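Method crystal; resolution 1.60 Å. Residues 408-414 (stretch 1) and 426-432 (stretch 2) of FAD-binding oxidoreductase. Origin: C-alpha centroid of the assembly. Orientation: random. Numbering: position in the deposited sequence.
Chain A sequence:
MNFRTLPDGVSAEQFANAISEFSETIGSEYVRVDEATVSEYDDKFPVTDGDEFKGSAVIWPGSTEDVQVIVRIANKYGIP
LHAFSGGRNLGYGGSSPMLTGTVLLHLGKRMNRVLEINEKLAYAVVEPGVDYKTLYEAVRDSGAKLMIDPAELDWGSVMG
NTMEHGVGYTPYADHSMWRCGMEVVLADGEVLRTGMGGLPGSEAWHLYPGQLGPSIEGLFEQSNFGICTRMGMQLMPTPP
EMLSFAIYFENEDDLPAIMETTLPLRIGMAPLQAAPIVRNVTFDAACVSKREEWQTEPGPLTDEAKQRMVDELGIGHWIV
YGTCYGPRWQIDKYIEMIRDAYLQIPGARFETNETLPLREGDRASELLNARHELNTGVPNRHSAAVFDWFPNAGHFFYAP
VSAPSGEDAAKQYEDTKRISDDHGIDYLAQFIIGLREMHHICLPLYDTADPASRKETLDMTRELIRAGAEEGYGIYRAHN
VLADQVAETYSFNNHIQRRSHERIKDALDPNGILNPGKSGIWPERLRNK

Stretch 1 408-414: DAAKQYE
Stretch 2 (426-432) DYLAQFI

No hydrogen bond joins helix 408-414 to strand 426-432, although two tyrosines meet at their interface; the contact rests on van der Waals packing of aromatic rings and small side chains, burying 263 Å² in total. The helix, which extends beyond the stretch at both ends, runs nearly antiparallel to the strand (166° between N-to-C directions), with the axes 10.6 Å apart at closest approach. Ala-409 CA lies 7.7 Å from Phe-431 CA, and Tyr-413 CA lies 7.8 Å from Ala-429 CA. Helical phi/psi values stay near -60/-45, and Tyr-413 N donates to Ala-409 O at 2.9 Å. The strand is extended, from -76/141 at Asp-426 through -118/107 at Tyr-427 to -121/139 at Phe-431. Its alternation directs the CA-to-CB bonds of Tyr-427, Ala-429 and Phe-431 toward the helix, while that of Leu-428 points away.

Phe-431 (chi1 -72°, m; chi2 -94°) reaches the turn from Ala-409 to Tyr-413. Phe-431 CZ approaches Ala-409 O at 3.5 Å, while Phe-431 CE1 packs 3.9 Å from Ala-409 CB. Gln-412 CB, 4.4 Å from Phe-431 CE1, lies at the ring edge, so this polar residue (chi1 -78°, m) meets the ring through an aliphatic carbon. Tyr-413 CB sits 4.2 Å from Phe-431 CZ.

The CA-to-CB bond of Tyr-413 (chi1 -174°, t; chi2 62°) points sideways, but the end of the side chain comes nearer to the strand. The methyl of Ala-429 lies at its ring edge, with Tyr-413 CE1 and Ala-429 CB 3.9 Å apart. Tyr-427 (chi1 175°, t; chi2 28°) forms an oblique aromatic pair with Tyr-413, centroids 5.4 Å apart and planes at 36°; Tyr-413 CD1 approaches Tyr-427 CE2 and Tyr-427 OH, each at 3.5 Å. Both tyrosine hydroxyls are hydrogen-bonded elsewhere in the structure.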

# COMPACT_ATOMS: atom_id res chain seq x y z
N ASP A 408 27.78 -1.75 -4.83
CA ASP A 408 27.26 -0.37 -5.03
C ASP A 408 27.18 0.33 -3.65
O ASP A 408 27.46 1.54 -3.60
CB ASP A 408 25.89 -0.32 -5.70
CG ASP A 408 25.88 -0.92 -7.11
OD1 ASP A 408 24.75 -1.25 -7.58
OD2 ASP A 408 26.99 -1.07 -7.71
N ALA A 409 26.84 -0.37 -2.59
CA ALA A 409 26.76 0.22 -1.24
C ALA A 409 28.14 0.79 -0.92
O ALA A 409 28.20 1.95 -0.52
CB ALA A 409 26.32 -0.78 -0.20
N ALA A 410 29.21 -0.01 -1.09
CA ALA A 410 30.59 0.42 -0.76
C ALA A 410 30.98 1.61 -1.61
O ALA A 410 31.66 2.48 -1.10
CB ALA A 410 31.55 -0.73 -0.91
N LYS A 411 30.57 1.65 -2.87
CA LYS A 411 30.95 2.79 -3.74
C LYS A 411 30.23 4.03 -3.25
O LYS A 411 30.88 5.10 -3.16
CB LYS A 411 30.66 2.56 -5.23
N GLN A 412 28.94 3.94 -2.95
CA GLN A 412 28.18 5.06 -2.36
C GLN A 412 28.88 5.53 -1.09
O GLN A 412 29.07 6.75 -0.93
CB GLN A 412 26.76 4.65 -2.01
CG GLN A 412 25.87 4.61 -3.22
CD GLN A 412 24.45 4.88 -2.80
OE1 GLN A 412 24.08 6.03 -2.53
NE2 GLN A 412 23.68 3.82 -2.72
N TYR A 413 29.25 4.61 -0.20
CA TYR A 413 29.97 4.99 1.05
C TYR A 413 31.25 5.75 0.72
O TYR A 413 31.45 6.85 1.28
CB TYR A 413 30.35 3.77 1.89
CG TYR A 413 30.94 4.11 3.24
CD1 TYR A 413 30.19 4.80 4.16
CD2 TYR A 413 32.24 3.77 3.61
CE1 TYR A 413 30.66 5.11 5.43
CE2 TYR A 413 32.73 4.09 4.88
CZ TYR A 413 31.93 4.73 5.81
OH TYR A 413 32.31 5.04 7.12
N GLU A 414 32.13 5.17 -0.10
CA GLU A 414 33.45 5.78 -0.43
C GLU A 414 33.22 7.15 -1.09
O GLU A 414 33.88 8.09 -0.70
CB GLU A 414 34.29 4.85 -1.31
CG GLU A 414 34.86 3.68 -0.51
CD GLU A 414 35.73 4.06 0.68
OE1 GLU A 414 35.75 3.29 1.70
OE2 GLU A 414 36.40 5.12 0.61
N ASP A 426 30.85 16.04 8.69
CA ASP A 426 30.89 14.68 9.29
C ASP A 426 29.75 13.84 8.69
O ASP A 426 28.63 14.38 8.52
CB ASP A 426 30.75 14.76 10.81
CG ASP A 426 32.02 15.19 11.53
OD1 ASP A 426 33.05 15.38 10.88
OD2 ASP A 426 31.96 15.36 12.75
N TYR A 427 30.04 12.58 8.44
CA TYR A 427 29.18 11.63 7.70
C TYR A 427 28.77 10.48 8.58
O TYR A 427 29.59 9.63 8.89
CB TYR A 427 29.96 11.13 6.49
CG TYR A 427 29.32 10.06 5.66
CD1 TYR A 427 27.93 9.91 5.55
CD2 TYR A 427 30.13 9.23 4.91
CE1 TYR A 427 27.37 8.90 4.79
CE2 TYR A 427 29.58 8.25 4.12
CZ TYR A 427 28.21 8.10 4.03
OH TYR A 427 27.77 7.11 3.21
N LEU A 428 27.51 10.47 8.99
CA LEU A 428 26.89 9.36 9.71
C LEU A 428 26.11 8.57 8.67
O LEU A 428 25.35 9.17 7.90
CB LEU A 428 26.01 9.91 10.83
CG LEU A 428 26.78 10.41 12.06
CD1 LEU A 428 27.73 11.55 11.74
CD2 LEU A 428 25.78 10.82 13.12
N ALA A 429 26.35 7.28 8.61
CA ALA A 429 25.87 6.47 7.48
C ALA A 429 25.05 5.32 8.03
O ALA A 429 25.47 4.68 9.02
CB ALA A 429 27.01 5.98 6.63
N GLN A 430 23.91 5.07 7.41
CA GLN A 430 23.20 3.81 7.66
C GLN A 430 22.85 3.22 6.29
O GLN A 430 22.50 3.97 5.37
CB GLN A 430 22.06 4.14 8.60
CG GLN A 430 21.23 2.96 9.07
CD GLN A 430 20.56 3.38 10.35
OE1 GLN A 430 21.19 3.46 11.41
NE2 GLN A 430 19.31 3.76 10.24
N PHE A 431 22.93 1.92 6.17
CA PHE A 431 22.40 1.22 4.98
C PHE A 431 21.36 0.24 5.48
O PHE A 431 21.54 -0.36 6.53
CB PHE A 431 23.49 0.49 4.21
CG PHE A 431 24.44 1.37 3.45
CD1 PHE A 431 24.22 1.67 2.11
CD2 PHE A 431 25.49 1.95 4.11
CE1 PHE A 431 25.10 2.51 1.44
CE2 PHE A 431 26.36 2.80 3.44
CZ PHE A 431 26.17 3.05 2.10
N ILE A 432 20.26 0.14 4.75
CA ILE A 432 19.15 -0.79 5.12
C ILE A 432 18.71 -1.46 3.82
O ILE A 432 18.45 -0.72 2.83
CB ILE A 432 17.99 -0.03 5.79
CG1 ILE A 432 18.39 0.70 7.07
CG2 ILE A 432 16.81 -0.97 6.02
CD1 ILE A 432 17.38 1.73 7.50